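Local coordinates for Alr4995 protein (Nostoc sp., PDB 6LRF) that acts as a bifunctional arginine dihydrolase and ornithine cyclodeaminase, probably taking arginine to ornithine in one domain and ornithine onward to proline in another, at residues B[84-89]-B[137-142]; B[115-118]-B[122-125]; B[471-476]-B[674-679]. All coordinates share one frame; numbering follows the deposited sequence.

Contact 1 of 3, residues B[84-89]-B[137-142]; sequences RFLHKE and GFRSEL
The side chain of Arg139 starts with CG anti to the carbonyl carbon (chi1 -71°) and bends again at chi2 (-60°), and this double turn carries its guanidinium across to the ring of His87. His87 likewise has CG beside its own backbone N, which brings the ring over toward Arg139; ND1 and CE1 are the ring atoms nearest the arginine. The two planes stand 84° apart: the ring comes edge-on over one face of the guanidinium, with ND1 3.6 Å above that plane and displaced toward its rim. Arg139 NE lies 3.7 Å from His87 CE1, close to the plane of the ring. This is van der Waals contact rather than a hydrogen bond, because the guanidinium N-H groups lie in their own plane, whereas the histidine meets a face. Leu86 touches both. Its CD2 reaches within 4.1 Å of Arg139 CD and also rests over a face of the His87 ring, while the same methyl meets Phe138 O at 3.5 Å. A branched apolar residue suits this spot, where it packs against the methylene part of the arginine. The polar end is anchored beyond the two segments: NH1 forms a salt bridge with Glu118, whose other oxygen accepts the Leu86 backbone N-H, and NH2 bonds to the carbonyl of Ile21. A leucine in place of Arg139 would probably leave Glu118 without its charged mate and the His87 edge without the flat face it meets. The chemistry thus divides the arginine in two: NH1 and NH2 serve directed bonds to oxygen, while a face and the aliphatic stem serve packing.

Contact 2 of 3, residues B[115-118]-B[122-125]; sequences LPFE and DALL
Phe117 and Ala123 form the close-packed part of this contact, meeting across a turn whose three intervening residues lead from a loop into strand 123-125. The phenylalanine swings CG anti to its backbone nitrogen (chi1 165°), which sends the ring along toward the start of the strand. There CE1 meets Ala123 CB at 4.1 Å, the methyl lying at the ring edge and near its plane. Alanine suits the position because its methyl is already touched by Phe117, Leu74 and Leu132. The large flat ring of Phe117 reaches further, to Leu74, Leu111 and, on helix 145-152, Leu148, so both residues belong to one buried apolar layer. The polar half is looser, although it is buried as well and has no solvent side. Glu118 and Asp122 are the residues whose CA atoms approach most closely, yet Glu118 O and Asp122 N stay 3.9 Å apart and form no hydrogen bond. Their carboxylates also stand off from each other, with Glu118 OE1 5.3 Å from Asp122 OD2. Outside groups do the holding. Ser140 OG joins the two arms, bonding both to Glu118 N and to Asp122 OD2, while OD1 takes the backbone N-H of Leu169; these bonds may account for the aspartate's chi1 of -110°, away from a staggered value. Glu118 OE1, already paired with Arg139, accepts from His168 NE2, and Glu118 O accepts from Asn71 ND2. Acidic side chains suit this place because donors surround them. A Glu-His pair of this kind is consistent with the active centre of the guanidine-modifying (GME) enzymes. The turn therefore brings two carboxylates near without direct bonding, its apolar side closed by packing and its acidic side tied through Ser140 and otherwise through separate partners.

Contact 3 of 3, residues B[471-476]-B[674-679]; sequences ELVVEQ and VGVVTD
A helix packed on one face of a parallel Rossmann-type sheet is the element here: helix 467-486 lies against strand 673-677, an outermost strand of the six within this chain. Successive residues of an extended strand face opposite ways, so Val674 and Val676 both turn toward the helix, whereas Gly675 between them has no side chain to point. From the helix, Val473 is the residue that answers, its CA-bound branch point aimed at the strand. Beta-branched valine is well accepted in strands, which suits Val674 and Val676, while the short fork of Val473 offers two methyls. The Val473 side chain meets each strand valine tip to tip and uses both methyls. With CG1 anti to the backbone N (chi1 166°), CG2 comes to lie beside that nitrogen, and the fork can touch Val674 and Val676 together. The apolar layer carries on past these residues: Val676 also touches Val470 on the same helix and Phe683 on helix 680-694, which Val474 meets as well. Polar bonds lie away from the valines. Asp679 is the N-cap of helix 680-694, its OD1 accepting from Leu682 N, while OD2 bonds to the backbone N of Glu467 of a third subunit. Glu475, on the helix, makes a salt bridge with Arg165 of that same neighbouring subunit. In the valine cluster itself, Val674 CG2 lies 4.1 Å from Val473 CG2, and the tightest approach is made by Val676 CG1, which comes 3.8 Å from Val473 CB and 3.6 Å from Val473 CG2.

Overall arrangement
Contacts 1 and 2 are neighbours, their centres about 9 Å apart, and the 115-125 region lies in sequence between the two segments of contact 1. Both fall within the dimethylarginine dimethylhydrolase-like range and share polar residues: Glu118 and Asp122 of contact 2 take partners from the 137-142 loop. Contact 2 is buried throughout, whereas contact 1 is only partly so and mixes arginine, histidine and leucine. Contact 3 stands apart, its centre about 48 Å from that of contact 1, on the opposite side of the chain's centre in the C-terminal part. It is buried too, though Val674 stays partly exposed, and is valine packing of helix on strand, unlike the directed bonds that tie contact 1 to contact 2.

Contact 1 of 3, residues B[84-89]-B[137-142]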
loop_
_atom_site.group_PDB
_atom_site.type_symbol
_atom_site.label_atom_id
_atom_site.label_comp_id
_atom_site.label_asym_id
_atom_site.label_seq_id
_atom_site.Cartn_x
_atom_site.Cartn_y
_atom_site.Cartn_z
ATOM N N ARG B 84 47.005 21.185 5.942
ATOM C CA ARG B 84 46.314 22.234 5.217
ATOM C C ARG B 84 44.811 22.094 5.525
ATOM O O ARG B 84 44.169 21.133 5.085
ATOM C CB ARG B 84 46.595 22.142 3.714
ATOM C CG ARG B 84 45.864 23.191 2.854
ATOM C CD ARG B 84 46.027 24.608 3.397
ATOM N NE ARG B 84 45.379 25.615 2.550
ATOM C CZ ARG B 84 45.331 26.919 2.826
ATOM N NH1 ARG B 84 44.721 27.756 1.994
ATOM N NH2 ARG B 84 45.893 27.390 3.937
ATOM N N PHE B 85 44.259 23.017 6.311
ATOM C CA PHE B 85 42.878 22.853 6.785
ATOM C C PHE B 85 41.881 23.171 5.670
ATOM O O PHE B 85 42.127 24.033 4.832
ATOM C CB PHE B 85 42.588 23.732 8.017
ATOM C CG PHE B 85 43.311 23.289 9.266
ATOM C CD1 PHE B 85 42.771 22.311 10.090
ATOM C CD2 PHE B 85 44.541 23.845 9.612
ATOM C CE1 PHE B 85 43.429 21.898 11.251
ATOM C CE2 PHE B 85 45.217 23.437 10.767
ATOM C CZ PHE B 85 44.661 22.460 11.591
ATOM N N LEU B 86 40.768 22.441 5.665
ATOM C CA LEU B 86 39.679 22.678 4.725
ATOM C C LEU B 86 39.010 24.023 4.996
ATOM O O LEU B 86 38.869 24.843 4.103
ATOM C CB LEU B 86 38.648 21.548 4.818
ATOM C CG LEU B 86 37.333 21.715 4.052
ATOM C CD1 LEU B 86 37.594 21.721 2.563
ATOM C CD2 LEU B 86 36.381 20.590 4.428
ATOM N N HIS B 87 38.622 24.235 6.249
ATOM C CA HIS B 87 37.871 25.414 6.657
ATOM C C HIS B 87 38.753 26.587 7.012
ATOM O O HIS B 87 39.711 26.444 7.779
ATOM C CB HIS B 87 36.979 25.080 7.850
ATOM C CG HIS B 87 35.870 24.132 7.523
ATOM N ND1 HIS B 87 35.847 22.828 7.969
ATOM C CD2 HIS B 87 34.752 24.296 6.781
ATOM C CE1 HIS B 87 34.753 22.231 7.527
ATOM N NE2 HIS B 87 34.070 23.103 6.808
ATOM N N LYS B 88 38.403 27.754 6.481
ATOM C CA LYS B 88 39.148 28.982 6.726
ATOM C C LYS B 88 39.274 29.313 8.223
ATOM O O LYS B 88 40.208 29.999 8.631
ATOM C CB LYS B 88 38.487 30.146 5.978
ATOM C CG LYS B 88 36.978 30.262 6.233
ATOM C CD LYS B 88 36.298 31.301 5.324
ATOM C CE LYS B 88 34.810 30.978 5.124
ATOM N NZ LYS B 88 34.204 31.690 3.959
ATOM N N GLU B 89 38.355 28.805 9.040
ATOM C CA GLU B 89 38.342 29.132 10.463
ATOM C C GLU B 89 39.553 28.545 11.204
ATOM O O GLU B 89 39.882 28.977 12.319
ATOM C CB GLU B 89 37.042 28.644 11.122
ATOM C CG GLU B 89 35.792 29.470 10.799
ATOM C CD GLU B 89 35.158 29.095 9.473
ATOM O OE1 GLU B 89 35.368 27.944 9.028
ATOM O OE2 GLU B 89 34.452 29.943 8.871
ATOM N N GLY B 137 37.212 11.536 3.317
ATOM C CA GLY B 137 35.765 11.512 3.306
ATOM C C GLY B 137 35.139 12.838 3.702
ATOM O O GLY B 137 34.056 13.158 3.234
ATOM N N PHE B 138 35.808 13.602 4.563
ATOM C CA PHE B 138 35.261 14.866 5.057
ATOM C C PHE B 138 36.281 15.995 5.090
ATOM O O PHE B 138 36.010 17.109 4.646
ATOM C CB PHE B 138 34.682 14.681 6.467
ATOM C CG PHE B 138 33.478 13.789 6.508
ATOM C CD1 PHE B 138 32.249 14.244 6.046
ATOM C CD2 PHE B 138 33.567 12.492 7.001
ATOM C CE1 PHE B 138 31.135 13.425 6.080
ATOM C CE2 PHE B 138 32.453 11.673 7.024
ATOM C CZ PHE B 138 31.236 12.149 6.566
ATOM N N ARG B 139 37.455 15.714 5.634
ATOM C CA ARG B 139 38.449 16.759 5.830
ATOM C C ARG B 139 39.630 16.581 4.880
ATOM O O ARG B 139 39.839 17.401 3.983
ATOM C CB ARG B 139 38.908 16.778 7.290
ATOM C CG ARG B 139 37.828 17.301 8.255
ATOM C CD ARG B 139 37.400 18.743 7.920
ATOM N NE ARG B 139 36.462 19.265 8.914
ATOM C CZ ARG B 139 36.810 19.773 10.099
ATOM N NH1 ARG B 139 38.090 19.846 10.457
ATOM N NH2 ARG B 139 35.874 20.208 10.931
ATOM N N SER B 140 40.386 15.505 5.054
ATOM C CA SER B 140 41.503 15.238 4.162
ATOM C C SER B 140 41.055 14.628 2.841
ATOM O O SER B 140 40.228 13.732 2.817
ATOM C CB SER B 140 42.508 14.310 4.840
ATOM O OG SER B 140 42.872 14.836 6.106
ATOM N N GLU B 141 41.648 15.108 1.758
ATOM C CA GLU B 141 41.411 14.606 0.412
ATOM C C GLU B 141 42.180 13.334 0.125
ATOM O O GLU B 141 43.325 13.157 0.565
ATOM C CB GLU B 141 41.808 15.659 -0.619
ATOM C CG GLU B 141 40.864 16.830 -0.698
ATOM C CD GLU B 141 39.644 16.554 -1.571
ATOM O OE1 GLU B 141 39.680 15.599 -2.385
ATOM O OE2 GLU B 141 38.653 17.305 -1.442
ATOM N N LEU B 142 41.544 12.462 -0.639
ATOM C CA LEU B 142 42.133 11.206 -1.070
ATOM C C LEU B 142 43.467 11.441 -1.770
ATOM O O LEU B 142 44.439 10.691 -1.575
ATOM C CB LEU B 142 41.152 10.474 -1.997
ATOM C CG LEU B 142 41.648 9.162 -2.602
ATOM C CD1 LEU B 142 42.054 8.192 -1.496
ATOM C CD2 LEU B 142 40.541 8.565 -3.498
#

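Contact 2 of 3, residues B[115-118]-B[122-125]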
loop_
_atom_site.group_PDB
_atom_site.type_symbol
_atom_site.label_atom_id
_atom_site.label_comp_id
_atom_site.label_asym_id
_atom_site.label_seq_id
_atom_site.Cartn_x
_atom_site.Cartn_y
_atom_site.Cartn_z
ATOM N N LEU B 115 44.620 21.418 -1.484
ATOM C CA LEU B 115 44.618 19.988 -1.211
ATOM C C LEU B 115 44.620 19.752 0.292
ATOM O O LEU B 115 45.675 19.560 0.894
ATOM C CB LEU B 115 45.821 19.325 -1.864
ATOM C CG LEU B 115 45.800 17.810 -1.983
ATOM C CD1 LEU B 115 44.512 17.405 -2.665
ATOM C CD2 LEU B 115 47.005 17.361 -2.811
ATOM N N PRO B 116 43.436 19.785 0.906
ATOM C CA PRO B 116 43.353 19.702 2.368
ATOM C C PRO B 116 43.825 18.370 2.959
ATOM O O PRO B 116 43.670 17.297 2.369
ATOM C CB PRO B 116 41.856 19.931 2.657
ATOM C CG PRO B 116 41.162 19.828 1.346
ATOM C CD PRO B 116 42.155 20.181 0.294
ATOM N N PHE B 117 44.423 18.476 4.139
ATOM C CA PHE B 117 44.922 17.329 4.893
ATOM C C PHE B 117 45.055 17.762 6.331
ATOM O O PHE B 117 45.675 18.790 6.597
ATOM C CB PHE B 117 46.264 16.857 4.365
ATOM C CG PHE B 117 46.979 15.924 5.292
ATOM C CD1 PHE B 117 46.569 14.609 5.419
ATOM C CD2 PHE B 117 48.065 16.365 6.041
ATOM C CE1 PHE B 117 47.226 13.741 6.271
ATOM C CE2 PHE B 117 48.730 15.505 6.902
ATOM C CZ PHE B 117 48.312 14.187 7.015
ATOM N N GLU B 118 44.489 17.016 7.272
ATOM C CA GLU B 118 44.422 17.562 8.626
ATOM C C GLU B 118 45.213 16.778 9.671
ATOM O O GLU B 118 44.792 16.633 10.822
ATOM C CB GLU B 118 42.956 17.724 9.028
ATOM C CG GLU B 118 42.296 18.765 8.102
ATOM C CD GLU B 118 40.993 19.349 8.630
ATOM O OE1 GLU B 118 40.440 18.813 9.616
ATOM O OE2 GLU B 118 40.523 20.350 8.043
ATOM N N ASP B 122 43.825 12.826 11.012
ATOM C CA ASP B 122 43.293 12.067 9.871
ATOM C C ASP B 122 44.255 11.000 9.371
ATOM O O ASP B 122 43.976 10.329 8.373
ATOM C CB ASP B 122 42.945 12.986 8.693
ATOM C CG ASP B 122 41.427 13.104 8.451
ATOM O OD1 ASP B 122 40.652 12.371 9.105
ATOM O OD2 ASP B 122 41.013 13.915 7.590
ATOM N N ALA B 123 45.395 10.847 10.033
ATOM C CA ALA B 123 46.357 9.836 9.622
ATOM C C ALA B 123 47.082 9.286 10.835
ATOM O O ALA B 123 47.820 10.015 11.513
ATOM C CB ALA B 123 47.332 10.397 8.628
ATOM N N LEU B 124 46.868 8.003 11.117
ATOM C CA LEU B 124 47.436 7.393 12.314
ATOM C C LEU B 124 48.408 6.278 11.996
ATOM O O LEU B 124 48.122 5.385 11.197
ATOM C CB LEU B 124 46.329 6.867 13.208
ATOM C CG LEU B 124 45.530 8.019 13.799
ATOM C CD1 LEU B 124 44.332 7.500 14.534
ATOM C CD2 LEU B 124 46.429 8.788 14.746
ATOM N N LEU B 125 49.562 6.332 12.640
ATOM C CA LEU B 125 50.597 5.328 12.435
ATOM C C LEU B 125 50.264 4.013 13.130
ATOM O O LEU B 125 49.749 3.989 14.241
ATOM C CB LEU B 125 51.943 5.844 12.944
ATOM C CG LEU B 125 52.578 6.942 12.091
ATOM C CD1 LEU B 125 53.655 7.691 12.892
ATOM C CD2 LEU B 125 53.166 6.354 10.809
#

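Contact 3 of 3, residues B[471-476]-B[674-679]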
loop_
_atom_site.group_PDB
_atom_site.type_symbol
_atom_site.label_atom_id
_atom_site.label_comp_id
_atom_site.label_asym_id
_atom_site.label_seq_id
_atom_site.Cartn_x
_atom_site.Cartn_y
_atom_site.Cartn_z
ATOM N N GLU B 471 4.725 -6.974 18.436
ATOM C CA GLU B 471 5.434 -7.310 19.646
ATOM C C GLU B 471 4.713 -8.418 20.440
ATOM O O GLU B 471 5.356 -9.272 21.054
ATOM C CB GLU B 471 5.627 -6.045 20.478
ATOM C CG GLU B 471 6.420 -6.240 21.747
ATOM C CD GLU B 471 6.677 -4.931 22.468
ATOM O OE1 GLU B 471 6.250 -3.878 21.938
ATOM O OE2 GLU B 471 7.292 -4.956 23.561
ATOM N N LEU B 472 3.383 -8.430 20.407
ATOM C CA LEU B 472 2.655 -9.489 21.104
ATOM C C LEU B 472 2.769 -10.801 20.322
ATOM O O LEU B 472 2.959 -11.857 20.921
ATOM C CB LEU B 472 1.186 -9.104 21.332
ATOM C CG LEU B 472 0.841 -8.674 22.772
ATOM C CD1 LEU B 472 1.357 -9.683 23.797
ATOM C CD2 LEU B 472 1.361 -7.268 23.109
ATOM N N VAL B 473 2.679 -10.730 18.992
ATOM C CA VAL B 473 2.913 -11.903 18.158
ATOM C C VAL B 473 4.301 -12.486 18.414
ATOM O O VAL B 473 4.458 -13.692 18.615
ATOM C CB VAL B 473 2.768 -11.573 16.666
ATOM C CG1 VAL B 473 3.355 -12.699 15.799
ATOM C CG2 VAL B 473 1.316 -11.329 16.332
ATOM N N VAL B 474 5.309 -11.624 18.433
ATOM C CA VAL B 474 6.670 -12.077 18.688
ATOM C C VAL B 474 6.762 -12.766 20.035
ATOM O O VAL B 474 7.447 -13.781 20.177
ATOM C CB VAL B 474 7.680 -10.903 18.623
ATOM C CG1 VAL B 474 8.954 -11.234 19.380
ATOM C CG2 VAL B 474 7.987 -10.584 17.187
ATOM N N GLU B 475 6.047 -12.230 21.017
ATOM C CA GLU B 475 6.041 -12.831 22.338
ATOM C C GLU B 475 5.450 -14.239 22.297
ATOM O O GLU B 475 5.970 -15.160 22.922
ATOM C CB GLU B 475 5.271 -11.956 23.328
ATOM C CG GLU B 475 5.570 -12.325 24.779
ATOM C CD GLU B 475 4.863 -11.436 25.796
ATOM O OE1 GLU B 475 3.924 -10.689 25.421
ATOM O OE2 GLU B 475 5.259 -11.493 26.980
ATOM N N GLN B 476 4.377 -14.413 21.538
ATOM C CA GLN B 476 3.769 -15.728 21.425
ATOM C C GLN B 476 4.654 -16.683 20.635
ATOM O O GLN B 476 4.837 -17.825 21.052
ATOM C CB GLN B 476 2.374 -15.620 20.806
ATOM C CG GLN B 476 1.444 -14.755 21.668
ATOM C CD GLN B 476 0.161 -14.338 20.969
ATOM O OE1 GLN B 476 -0.096 -14.719 19.825
ATOM N NE2 GLN B 476 -0.648 -13.533 21.657
ATOM N N VAL B 674 -0.293 -17.730 12.215
ATOM C CA VAL B 674 -0.253 -16.330 12.606
ATOM C C VAL B 674 0.523 -15.552 11.536
ATOM O O VAL B 674 1.458 -16.073 10.909
ATOM C CB VAL B 674 0.358 -16.117 14.013
ATOM C CG1 VAL B 674 1.879 -16.275 14.007
ATOM C CG2 VAL B 674 -0.037 -14.735 14.553
ATOM N N GLY B 675 0.089 -14.321 11.290
ATOM C CA GLY B 675 0.727 -13.478 10.301
ATOM C C GLY B 675 0.897 -12.065 10.820
ATOM O O GLY B 675 0.012 -11.538 11.497
ATOM N N VAL B 676 2.047 -11.465 10.524
ATOM C CA VAL B 676 2.276 -10.042 10.778
ATOM C C VAL B 676 2.824 -9.383 9.525
ATOM O O VAL B 676 3.632 -9.972 8.794
ATOM C CB VAL B 676 3.254 -9.773 11.955
ATOM C CG1 VAL B 676 2.529 -9.839 13.278
ATOM C CG2 VAL B 676 4.414 -10.734 11.927
ATOM N N VAL B 677 2.359 -8.166 9.274
ATOM C CA VAL B 677 2.816 -7.379 8.144
ATOM C C VAL B 677 3.782 -6.355 8.672
ATOM O O VAL B 677 3.379 -5.362 9.272
ATOM C CB VAL B 677 1.676 -6.687 7.421
ATOM C CG1 VAL B 677 2.226 -5.872 6.267
ATOM C CG2 VAL B 677 0.689 -7.721 6.922
ATOM N N THR B 678 5.066 -6.616 8.475
ATOM C CA THR B 678 6.084 -5.821 9.128
ATOM C C THR B 678 7.444 -6.072 8.487
ATOM O O THR B 678 7.589 -6.916 7.597
ATOM C CB THR B 678 6.128 -6.131 10.649
ATOM O OG1 THR B 678 6.823 -5.092 11.348
ATOM C CG2 THR B 678 6.780 -7.483 10.930
ATOM N N ASP B 679 8.425 -5.294 8.914
ATOM C CA ASP B 679 9.811 -5.487 8.521
ATOM C C ASP B 679 10.310 -6.784 9.144
ATOM O O ASP B 679 10.252 -6.934 10.373
ATOM C CB ASP B 679 10.651 -4.294 8.989
ATOM C CG ASP B 679 12.121 -4.430 8.641
ATOM O OD1 ASP B 679 12.775 -5.370 9.158
ATOM O OD2 ASP B 679 12.632 -3.570 7.884
#